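Local coordinates for prophage pi2 protein 01, integrase (Lactococcus lactis, PDB 3LYS) that probably binds DNA and takes part in its recombination and prophage integration, this chain being the helical N-terminal core-binding domain of a phage-type integrase, at residues Q6-Y11 with V46-I51; D14-Y19 with M27-Y32; R78-I83 with D95-A100. The protein carries 1 engineered substitution. All coordinates share one frame; numbering follows the deposited sequence.

Contact 1. Residues Q6-Y11 with V46-I51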
loop_
_atom_site.group_PDB
_atom_site.type_symbol
_atom_site.label_atom_id
_atom_site.label_comp_id
_atom_site.label_asym_id
_atom_site.label_seq_id
_atom_site.Cartn_x
_atom_site.Cartn_y
_atom_site.Cartn_z
ATOM N N GLN A 6 9.925 7.163 7.315
ATOM C CA GLN A 6 10.376 6.721 6.006
ATOM C C GLN A 6 9.259 6.953 4.973
ATOM O O GLN A 6 8.109 7.208 5.342
ATOM C CB GLN A 6 10.747 5.240 6.087
ATOM C CG GLN A 6 11.543 4.713 4.922
ATOM C CD GLN A 6 11.505 3.209 4.861
ATOM O OE1 GLN A 6 11.212 2.549 5.857
ATOM N NE2 GLN A 6 11.795 2.653 3.693
ATOM N N GLU A 7 9.585 6.882 3.685
ATOM C CA GLU A 7 8.569 7.084 2.660
ATOM C C GLU A 7 7.772 5.821 2.482
ATOM O O GLU A 7 8.331 4.740 2.480
ATOM C CB GLU A 7 9.198 7.421 1.324
ATOM C CG GLU A 7 10.113 8.605 1.380
ATOM C CD GLU A 7 10.509 9.081 0.002
ATOM O OE1 GLU A 7 11.434 9.926 -0.063
ATOM O OE2 GLU A 7 9.894 8.619 -0.999
ATOM N N ILE A 8 6.466 5.953 2.325
ATOM C CA ILE A 8 5.628 4.787 2.129
ATOM C C ILE A 8 6.152 3.938 0.975
ATOM O O ILE A 8 6.278 2.720 1.104
ATOM C CB ILE A 8 4.190 5.208 1.824
ATOM C CG1 ILE A 8 3.339 3.983 1.498
ATOM C CG2 ILE A 8 4.174 6.205 0.678
ATOM C CD1 ILE A 8 3.079 3.109 2.680
ATOM N N SER A 9 6.457 4.575 -0.153
ATOM C CA SER A 9 6.948 3.850 -1.329
ATOM C C SER A 9 8.217 3.083 -1.016
ATOM O O SER A 9 8.288 1.869 -1.216
ATOM C CB SER A 9 7.193 4.817 -2.501
ATOM O OG SER A 9 7.942 5.970 -2.108
ATOM N N GLU A 10 9.211 3.800 -0.501
ATOM C CA GLU A 10 10.497 3.215 -0.154
ATOM C C GLU A 10 10.360 1.998 0.749
ATOM O O GLU A 10 10.933 0.942 0.489
ATOM C CB GLU A 10 11.357 4.265 0.526
ATOM C CG GLU A 10 12.793 3.867 0.610
ATOM C CD GLU A 10 13.646 4.977 1.157
ATOM O OE1 GLU A 10 13.653 6.082 0.563
ATOM O OE2 GLU A 10 14.316 4.744 2.188
ATOM N N TYR A 11 9.600 2.169 1.820
ATOM C CA TYR A 11 9.364 1.101 2.759
ATOM C C TYR A 11 8.715 -0.099 2.091
ATOM O O TYR A 11 9.146 -1.225 2.293
ATOM C CB TYR A 11 8.481 1.587 3.904
ATOM C CG TYR A 11 7.877 0.467 4.711
ATOM C CD1 TYR A 11 6.594 -0.001 4.425
ATOM C CD2 TYR A 11 8.610 -0.180 5.708
ATOM C CE1 TYR A 11 6.052 -1.086 5.100
ATOM C CE2 TYR A 11 8.083 -1.270 6.390
ATOM C CZ TYR A 11 6.806 -1.717 6.080
ATOM O OH TYR A 11 6.293 -2.804 6.740
ATOM N N VAL A 46 5.397 10.833 0.189
ATOM C CA VAL A 46 4.526 10.583 1.328
ATOM C C VAL A 46 5.212 9.756 2.424
ATOM O O VAL A 46 5.656 8.632 2.181
ATOM C CB VAL A 46 3.248 9.856 0.869
ATOM C CG1 VAL A 46 2.190 9.947 1.944
ATOM C CG2 VAL A 46 2.759 10.450 -0.443
ATOM N N LEU A 47 5.314 10.322 3.624
ATOM C CA LEU A 47 5.928 9.616 4.747
ATOM C C LEU A 47 4.905 8.767 5.469
ATOM O O LEU A 47 3.805 9.213 5.781
ATOM C CB LEU A 47 6.546 10.582 5.748
ATOM C CG LEU A 47 8.041 10.771 5.621
ATOM C CD1 LEU A 47 8.361 11.355 4.262
ATOM C CD2 LEU A 47 8.526 11.673 6.736
ATOM N N ILE A 48 5.294 7.535 5.741
ATOM C CA ILE A 48 4.429 6.586 6.410
ATOM C C ILE A 48 3.778 7.186 7.677
ATOM O O ILE A 48 2.618 6.892 8.003
ATOM C CB ILE A 48 5.245 5.337 6.751
ATOM C CG1 ILE A 48 4.338 4.234 7.279
ATOM C CG2 ILE A 48 6.334 5.696 7.736
ATOM C CD1 ILE A 48 3.535 3.557 6.205
ATOM N N SER A 49 4.512 8.054 8.373
ATOM C CA SER A 49 4.018 8.680 9.604
ATOM C C SER A 49 3.081 9.857 9.369
ATOM O O SER A 49 2.562 10.434 10.323
ATOM C CB SER A 49 5.194 9.153 10.454
ATOM O OG SER A 49 5.901 10.164 9.780
ATOM N N GLU A 50 2.872 10.224 8.108
ATOM C CA GLU A 50 1.989 11.345 7.780
ATOM C C GLU A 50 0.669 10.826 7.223
ATOM O O GLU A 50 -0.343 11.518 7.251
ATOM C CB GLU A 50 2.628 12.250 6.731
ATOM C CG GLU A 50 3.911 12.969 7.129
ATOM C CD GLU A 50 4.655 13.512 5.894
ATOM O OE1 GLU A 50 4.001 14.128 5.018
ATOM O OE2 GLU A 50 5.888 13.326 5.794
ATOM N N ILE A 51 0.691 9.604 6.709
ATOM C CA ILE A 51 -0.501 8.998 6.149
ATOM C C ILE A 51 -1.605 8.895 7.199
ATOM O O ILE A 51 -1.352 8.496 8.337
ATOM C CB ILE A 51 -0.190 7.597 5.624
ATOM C CG1 ILE A 51 1.052 7.650 4.740
ATOM C CG2 ILE A 51 -1.371 7.061 4.839
ATOM C CD1 ILE A 51 1.569 6.298 4.365
#
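I8 faces three apolar side chains of V46-I51, and each meets it differently. V46 lies beside it and points the same way, with I8 CG2 3.8 Å from V46 CB. I48 crosses it at about a right angle, and the two meet methyl to methyl, I8 CD1 to I48 CD1, at 3.6 Å. I51 also crosses at about a right angle, its CD1 reaching I8 CB and, slightly farther off, I8 CD1. I8 CG1 stands anti to the backbone N (chi1 175°); from it chi2 turns CD1 toward I48 and I51, and CG2 lies beside V46.

The backbones hold this arrangement with an isolated antiparallel beta bridge, E7 to L47, a non-hydrogen-bonded pair flanked by two bonds. I8 N gives to V46 O at 2.8 Å, and I48 N gives to Q6 O at 2.9 Å. Both are nearly straight, 167° and 160° at the hydrogen. E7 is the N-cap residue of helix 8-19, so in this core-binding, SAM-like helical domain the bridge ties the start of the first helix to the loop leading into helix 53-64. The same two carbonyls take CA-H...O contacts, V46 O from E7 CA and Q6 O from L47 CA. Beyond the pair of segments, I8 also touches L39 and I83, and I48 touches L86.

Contact 2. Residues D14-Y19 with M27-Y32; sequences DWMELY and MTYKGY
W15 O takes two backbone N-H groups, from L18 at 2.7 Å and from Y19 at 3.0 Å, near the C-terminal end of helix 8-19, and the indole of the same residue reaches across to Y32. The contact is a nearly antiparallel helix pair from the SAM-like helical bundle of the integrase core-binding domain. The short axes of 14-19 and 27-32 run at 160° and come no closer than 11.1 Å, a wide spacing that large side chains fill.

W15 and Y32 meet rim to rim, neither ring over the face of the other. The six-membered ring of W15 and the Y32 ring have centroids 6.0 Å apart and planes tilted by 33°, and the touching atoms are W15 CZ3 and Y32 CE2. The first bond of the W15 side chain runs past the partner helix, while the far rim of the indole reaches Y32. W15 also touches S82 and C85 of helix 69-88, and Y32 touches R78 of that helix.

The side chain of M16, a selenomethionine, sets out toward the opposing helix, and its CE touches both tyrosines. It slides past Y32 in the opposite direction and crosses Y29 at about a right angle. Its chain turns at the last torsion (chi3 -69°), bringing CE back toward both, 3.3 Å from Y32 CB. E33 and L36 of helix 26-42 also touch M16. At the outer margin E17, whose carboxylate makes a salt bridge with K13, lays CG 3.6 Å from Y29 OH; its carboxylate plane is nearly coplanar with the Y29 ring. The ring itself is met obliquely by the selenomethionine methyl, M16 CE to Y29 CZ 3.4 Å.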
loop_
_atom_site.group_PDB
_atom_site.type_symbol
_atom_site.label_atom_id
_atom_site.label_comp_id
_atom_site.label_asym_id
_atom_site.label_seq_id
_atom_site.Cartn_x
_atom_site.Cartn_y
_atom_site.Cartn_z
ATOM N N ASP A 14 11.264 -2.135 0.489
ATOM C CA ASP A 14 12.058 -2.717 1.576
ATOM C C ASP A 14 11.338 -3.968 2.099
ATOM O O ASP A 14 11.915 -5.053 2.160
ATOM C CB ASP A 14 12.207 -1.657 2.686
ATOM C CG ASP A 14 13.258 -2.010 3.731
ATOM O OD1 ASP A 14 13.215 -3.142 4.254
ATOM O OD2 ASP A 14 14.112 -1.141 4.043
ATOM N N TRP A 15 10.066 -3.790 2.452
ATOM C CA TRP A 15 9.203 -4.847 2.975
ATOM C C TRP A 15 9.053 -6.035 2.021
ATOM O O TRP A 15 9.416 -7.167 2.360
ATOM C CB TRP A 15 7.809 -4.279 3.280
ATOM C CG TRP A 15 6.826 -5.296 3.782
ATOM C CD1 TRP A 15 6.792 -5.842 5.017
ATOM C CD2 TRP A 15 5.785 -5.945 3.021
ATOM N NE1 TRP A 15 5.804 -6.800 5.083
ATOM C CE2 TRP A 15 5.172 -6.882 3.871
ATOM C CE3 TRP A 15 5.322 -5.826 1.703
ATOM C CZ2 TRP A 15 4.114 -7.699 3.455
ATOM C CZ3 TRP A 15 4.270 -6.639 1.287
ATOM C CH2 TRP A 15 3.680 -7.565 2.165
HETATM N N MSE A 16 8.521 -5.780 0.827
HETATM C CA MSE A 16 8.292 -6.842 -0.153
HETATM C C MSE A 16 9.510 -7.697 -0.428
HETATM O O MSE A 16 9.398 -8.915 -0.540
HETATM C CB MSE A 16 7.762 -6.247 -1.465
HETATM C CG MSE A 16 8.723 -5.313 -2.215
HETATM SE SE MSE A 16 7.954 -4.492 -3.850
HETATM C CE MSE A 16 7.820 -6.052 -4.950
ATOM N N GLU A 17 10.672 -7.061 -0.536
ATOM C CA GLU A 17 11.905 -7.789 -0.804
ATOM C C GLU A 17 12.335 -8.619 0.397
ATOM O O GLU A 17 13.172 -9.499 0.267
ATOM C CB GLU A 17 13.029 -6.830 -1.202
ATOM C CG GLU A 17 12.734 -6.043 -2.467
ATOM C CD GLU A 17 13.911 -5.211 -2.923
ATOM O OE1 GLU A 17 14.694 -4.768 -2.053
ATOM O OE2 GLU A 17 14.042 -4.992 -4.147
ATOM N N LEU A 18 11.760 -8.350 1.563
ATOM C CA LEU A 18 12.104 -9.109 2.752
ATOM C C LEU A 18 11.212 -10.307 2.974
ATOM O O LEU A 18 11.685 -11.436 3.073
ATOM C CB LEU A 18 12.023 -8.244 3.996
ATOM C CG LEU A 18 13.266 -7.452 4.335
ATOM C CD1 LEU A 18 13.011 -6.647 5.586
ATOM C CD2 LEU A 18 14.428 -8.392 4.543
ATOM N N TYR A 19 9.912 -10.058 3.045
ATOM C CA TYR A 19 8.963 -11.123 3.322
ATOM C C TYR A 19 8.254 -11.725 2.125
ATOM O O TYR A 19 7.551 -12.722 2.268
ATOM C CB TYR A 19 7.915 -10.618 4.315
ATOM C CG TYR A 19 8.491 -9.952 5.549
ATOM C CD1 TYR A 19 9.158 -8.730 5.461
ATOM C CD2 TYR A 19 8.371 -10.540 6.805
ATOM C CE1 TYR A 19 9.699 -8.107 6.599
ATOM C CE2 TYR A 19 8.906 -9.928 7.957
ATOM C CZ TYR A 19 9.570 -8.710 7.847
ATOM O OH TYR A 19 10.117 -8.093 8.960
HETATM N N MSE A 27 4.994 -14.965 -10.733
HETATM C CA MSE A 27 3.948 -14.196 -11.387
HETATM C C MSE A 27 3.204 -13.363 -10.352
HETATM O O MSE A 27 2.658 -12.311 -10.670
HETATM C CB MSE A 27 2.969 -15.137 -12.099
HETATM C CG MSE A 27 2.193 -14.493 -13.247
HETATM SE SE MSE A 27 3.348 -13.566 -14.532
HETATM C CE MSE A 27 4.683 -14.934 -14.878
ATOM N N THR A 28 3.195 -13.838 -9.112
ATOM C CA THR A 28 2.511 -13.139 -8.042
ATOM C C THR A 28 3.340 -11.967 -7.533
ATOM O O THR A 28 2.801 -10.943 -7.121
ATOM C CB THR A 28 2.205 -14.091 -6.883
ATOM O OG1 THR A 28 1.447 -15.201 -7.377
ATOM C CG2 THR A 28 1.415 -13.374 -5.796
ATOM N N TYR A 29 4.655 -12.115 -7.568
ATOM C CA TYR A 29 5.525 -11.050 -7.112
ATOM C C TYR A 29 5.369 -9.849 -8.034
ATOM O O TYR A 29 5.570 -8.705 -7.625
ATOM C CB TYR A 29 6.982 -11.509 -7.110
ATOM C CG TYR A 29 7.941 -10.528 -6.468
ATOM C CD1 TYR A 29 7.928 -10.307 -5.095
ATOM C CD2 TYR A 29 8.885 -9.846 -7.231
ATOM C CE1 TYR A 29 8.835 -9.436 -4.491
ATOM C CE2 TYR A 29 9.800 -8.974 -6.637
ATOM C CZ TYR A 29 9.770 -8.777 -5.268
ATOM O OH TYR A 29 10.699 -7.944 -4.693
ATOM N N LYS A 30 5.012 -10.112 -9.284
ATOM C CA LYS A 30 4.829 -9.044 -10.252
ATOM C C LYS A 30 3.850 -8.029 -9.679
ATOM O O LYS A 30 4.021 -6.823 -9.845
ATOM C CB LYS A 30 4.282 -9.615 -11.563
ATOM C CG LYS A 30 5.302 -10.371 -12.427
ATOM C CD LYS A 30 6.330 -9.414 -13.041
ATOM C CE LYS A 30 7.174 -10.080 -14.130
ATOM N NZ LYS A 30 6.348 -10.592 -15.271
ATOM N N GLY A 31 2.831 -8.538 -8.990
ATOM C CA GLY A 31 1.814 -7.686 -8.402
ATOM C C GLY A 31 2.380 -6.677 -7.429
ATOM O O GLY A 31 2.025 -5.495 -7.462
ATOM N N TYR A 32 3.260 -7.142 -6.554
ATOM C CA TYR A 32 3.871 -6.262 -5.575
ATOM C C TYR A 32 4.755 -5.226 -6.259
ATOM O O TYR A 32 4.847 -4.087 -5.807
ATOM C CB TYR A 32 4.682 -7.075 -4.560
ATOM C CG TYR A 32 3.827 -7.928 -3.643
ATOM C CD1 TYR A 32 3.158 -9.062 -4.124
ATOM C CD2 TYR A 32 3.658 -7.587 -2.300
ATOM C CE1 TYR A 32 2.345 -9.830 -3.288
ATOM C CE2 TYR A 32 2.845 -8.348 -1.461
ATOM C CZ TYR A 32 2.195 -9.465 -1.964
ATOM O OH TYR A 32 1.401 -10.222 -1.142
#

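Contact 3. Residues R78-I83 with D95-A100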
loop_
_atom_site.group_PDB
_atom_site.type_symbol
_atom_site.label_atom_id
_atom_site.label_comp_id
_atom_site.label_asym_id
_atom_site.label_seq_id
_atom_site.Cartn_x
_atom_site.Cartn_y
_atom_site.Cartn_z
ATOM N N ARG A 78 -2.624 -5.297 -0.964
ATOM C CA ARG A 78 -1.171 -5.428 -0.861
ATOM C C ARG A 78 -0.539 -4.360 0.039
ATOM O O ARG A 78 0.320 -4.663 0.860
ATOM C CB ARG A 78 -0.525 -5.404 -2.258
ATOM C CG ARG A 78 -0.654 -6.738 -3.018
ATOM C CD ARG A 78 0.204 -6.803 -4.281
ATOM N NE ARG A 78 -0.442 -6.226 -5.456
ATOM C CZ ARG A 78 -1.553 -6.702 -6.017
ATOM N NH1 ARG A 78 -2.074 -6.111 -7.090
ATOM N NH2 ARG A 78 -2.150 -7.767 -5.501
ATOM N N VAL A 79 -0.960 -3.114 -0.097
ATOM C CA VAL A 79 -0.403 -2.074 0.746
ATOM C C VAL A 79 -0.758 -2.361 2.190
ATOM O O VAL A 79 0.048 -2.193 3.102
ATOM C CB VAL A 79 -0.979 -0.706 0.403
ATOM C CG1 VAL A 79 -0.370 0.341 1.317
ATOM C CG2 VAL A 79 -0.725 -0.376 -1.060
ATOM N N ARG A 80 -1.993 -2.778 2.395
ATOM C CA ARG A 80 -2.470 -3.084 3.734
ATOM C C ARG A 80 -1.551 -4.097 4.410
ATOM O O ARG A 80 -1.107 -3.897 5.541
ATOM C CB ARG A 80 -3.900 -3.631 3.644
ATOM C CG ARG A 80 -4.543 -3.976 4.971
ATOM C CD ARG A 80 -6.052 -4.037 4.841
ATOM N NE ARG A 80 -6.652 -4.557 6.054
ATOM C CZ ARG A 80 -6.441 -4.054 7.263
ATOM N NH1 ARG A 80 -7.034 -4.593 8.326
ATOM N NH2 ARG A 80 -5.640 -3.010 7.411
ATOM N N ALA A 81 -1.263 -5.183 3.703
ATOM C CA ALA A 81 -0.404 -6.219 4.247
ATOM C C ALA A 81 0.934 -5.661 4.727
ATOM O O ALA A 81 1.437 -6.044 5.783
ATOM C CB ALA A 81 -0.174 -7.293 3.206
ATOM N N SER A 82 1.521 -4.763 3.954
ATOM C CA SER A 82 2.804 -4.204 4.347
ATOM C C SER A 82 2.698 -3.355 5.597
ATOM O O SER A 82 3.659 -3.224 6.352
ATOM C CB SER A 82 3.380 -3.356 3.226
ATOM O OG SER A 82 2.446 -2.376 2.835
ATOM N N ILE A 83 1.537 -2.753 5.815
ATOM C CA ILE A 83 1.377 -1.925 6.998
ATOM C C ILE A 83 1.237 -2.795 8.256
ATOM O O ILE A 83 1.688 -2.414 9.345
ATOM C CB ILE A 83 0.188 -0.967 6.828
ATOM C CG1 ILE A 83 0.677 0.309 6.163
ATOM C CG2 ILE A 83 -0.404 -0.615 8.160
ATOM C CD1 ILE A 83 1.181 0.105 4.783
ATOM N N ASP A 95 -3.254 1.705 12.067
ATOM C CA ASP A 95 -3.357 1.219 10.702
ATOM C C ASP A 95 -4.339 2.074 9.914
ATOM O O ASP A 95 -5.534 1.801 9.914
ATOM C CB ASP A 95 -3.809 -0.246 10.728
ATOM C CG ASP A 95 -4.326 -0.722 9.392
ATOM O OD1 ASP A 95 -3.644 -0.511 8.371
ATOM O OD2 ASP A 95 -5.425 -1.312 9.368
ATOM N N PHE A 96 -3.845 3.108 9.242
ATOM C CA PHE A 96 -4.726 3.998 8.477
ATOM C C PHE A 96 -5.476 3.290 7.367
ATOM O O PHE A 96 -6.430 3.829 6.833
ATOM C CB PHE A 96 -3.932 5.157 7.878
ATOM C CG PHE A 96 -2.720 4.713 7.132
ATOM C CD1 PHE A 96 -2.827 4.103 5.884
ATOM C CD2 PHE A 96 -1.468 4.858 7.696
ATOM C CE1 PHE A 96 -1.690 3.642 5.209
ATOM C CE2 PHE A 96 -0.333 4.403 7.033
ATOM C CZ PHE A 96 -0.447 3.791 5.782
ATOM N N THR A 97 -5.056 2.086 7.017
ATOM C CA THR A 97 -5.734 1.368 5.952
ATOM C C THR A 97 -6.809 0.474 6.540
ATOM O O THR A 97 -7.386 -0.387 5.875
ATOM C CB THR A 97 -4.748 0.503 5.177
ATOM O OG1 THR A 97 -4.140 -0.441 6.063
ATOM C CG2 THR A 97 -3.684 1.366 4.575
ATOM N N THR A 98 -7.094 0.708 7.803
ATOM C CA THR A 98 -8.045 -0.106 8.512
ATOM C C THR A 98 -9.485 -0.046 8.003
ATOM O O THR A 98 -9.994 -1.019 7.451
ATOM C CB THR A 98 -7.971 0.243 10.013
ATOM O OG1 THR A 98 -8.731 -0.703 10.769
ATOM C CG2 THR A 98 -8.488 1.670 10.264
ATOM N N ARG A 99 -10.135 1.097 8.174
ATOM C CA ARG A 99 -11.527 1.248 7.780
ATOM C C ARG A 99 -11.655 1.861 6.399
ATOM O O ARG A 99 -12.753 2.037 5.879
ATOM C CB ARG A 99 -12.236 2.118 8.809
ATOM C CG ARG A 99 -13.641 1.712 9.111
ATOM C CD ARG A 99 -14.145 2.498 10.295
ATOM N NE ARG A 99 -15.598 2.472 10.369
ATOM C CZ ARG A 99 -16.399 3.069 9.493
ATOM N NH1 ARG A 99 -15.889 3.747 8.471
ATOM N NH2 ARG A 99 -17.716 2.984 9.637
ATOM N N ALA A 100 -10.524 2.195 5.801
ATOM C CA ALA A 100 -10.559 2.776 4.471
ATOM C C ALA A 100 -10.946 1.697 3.463
ATOM O O ALA A 100 -10.752 1.865 2.260
ATOM C CB ALA A 100 -9.201 3.363 4.118
#
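R80 and I83, one turn apart on helix 69-88, face the start of 95-100, where D95 to T98 form a type I beta turn; the nearest CA atoms are those of R80 and T97, 5.9 Å apart.

R80 spans the gap with a chain extended from CG to NE, and CG is anti to the backbone N (chi1 -179°). The R80 and D95 side chains cross at about a right angle, yet the guanidinium and carboxylate planes are only 23° apart. One nitrogen does the bonding: R80 NH2 reaches D95 OD2 at 2.6 Å in a salt bridge, coming in on the syn side of the oxygen but tilted 26° out of the carboxylate plane. The same NH2 gives a longer, more bent bond to T97 OG1 at 3.3 Å. Both acceptors sit at the edge of the guanidinium, close to its plane. The salt bridge thus uses D95 OD2, whereas the bonds of OD1 within the turn are less secure: the one from T97 N is weak, and the one from T97 OG1 is modelled so short that it is doubtful.

Beside the polar cluster, I83 supplies the apolar half. It crosses F96 at about a right angle, with I83 CG1 3.7 Å from F96 CZ, while I83 CG2 lies next to the D95 carboxylate.

The contact folds the segment that follows helix 69-88 back on that helix's own flank. From there I83 goes on to I8 of helix 8-19, V79 packs on T35 and L39 of helix 26-42, F96 touches I48 and I51 in the loop before helix 53-64, and A100 O is bonded to Q57 NE2 of helix 53-64.

Overall arrangement
Contacts 1 and 2 share helix 8-19, one near its start and the other near its end, with centres about 17 Å apart; beyond adjoining in sequence they do not touch. Contact 3 meets both. Its centre is about 13 Å from that of contact 1, joined by a probable hydrogen bond from Y11 OH to S82 O (2.7 Å) and by I51 CG2 packing on F96 CE1 (3.5 Å). From contact 2 it is about 16 Å, centre to centre, with W15 CE3 against S82 CB at 3.5 Å. Helix 69-88 thus lies alongside both ends of the first helix. The full-length protein's catalytic recombinase domain is absent from this core-binding fragment.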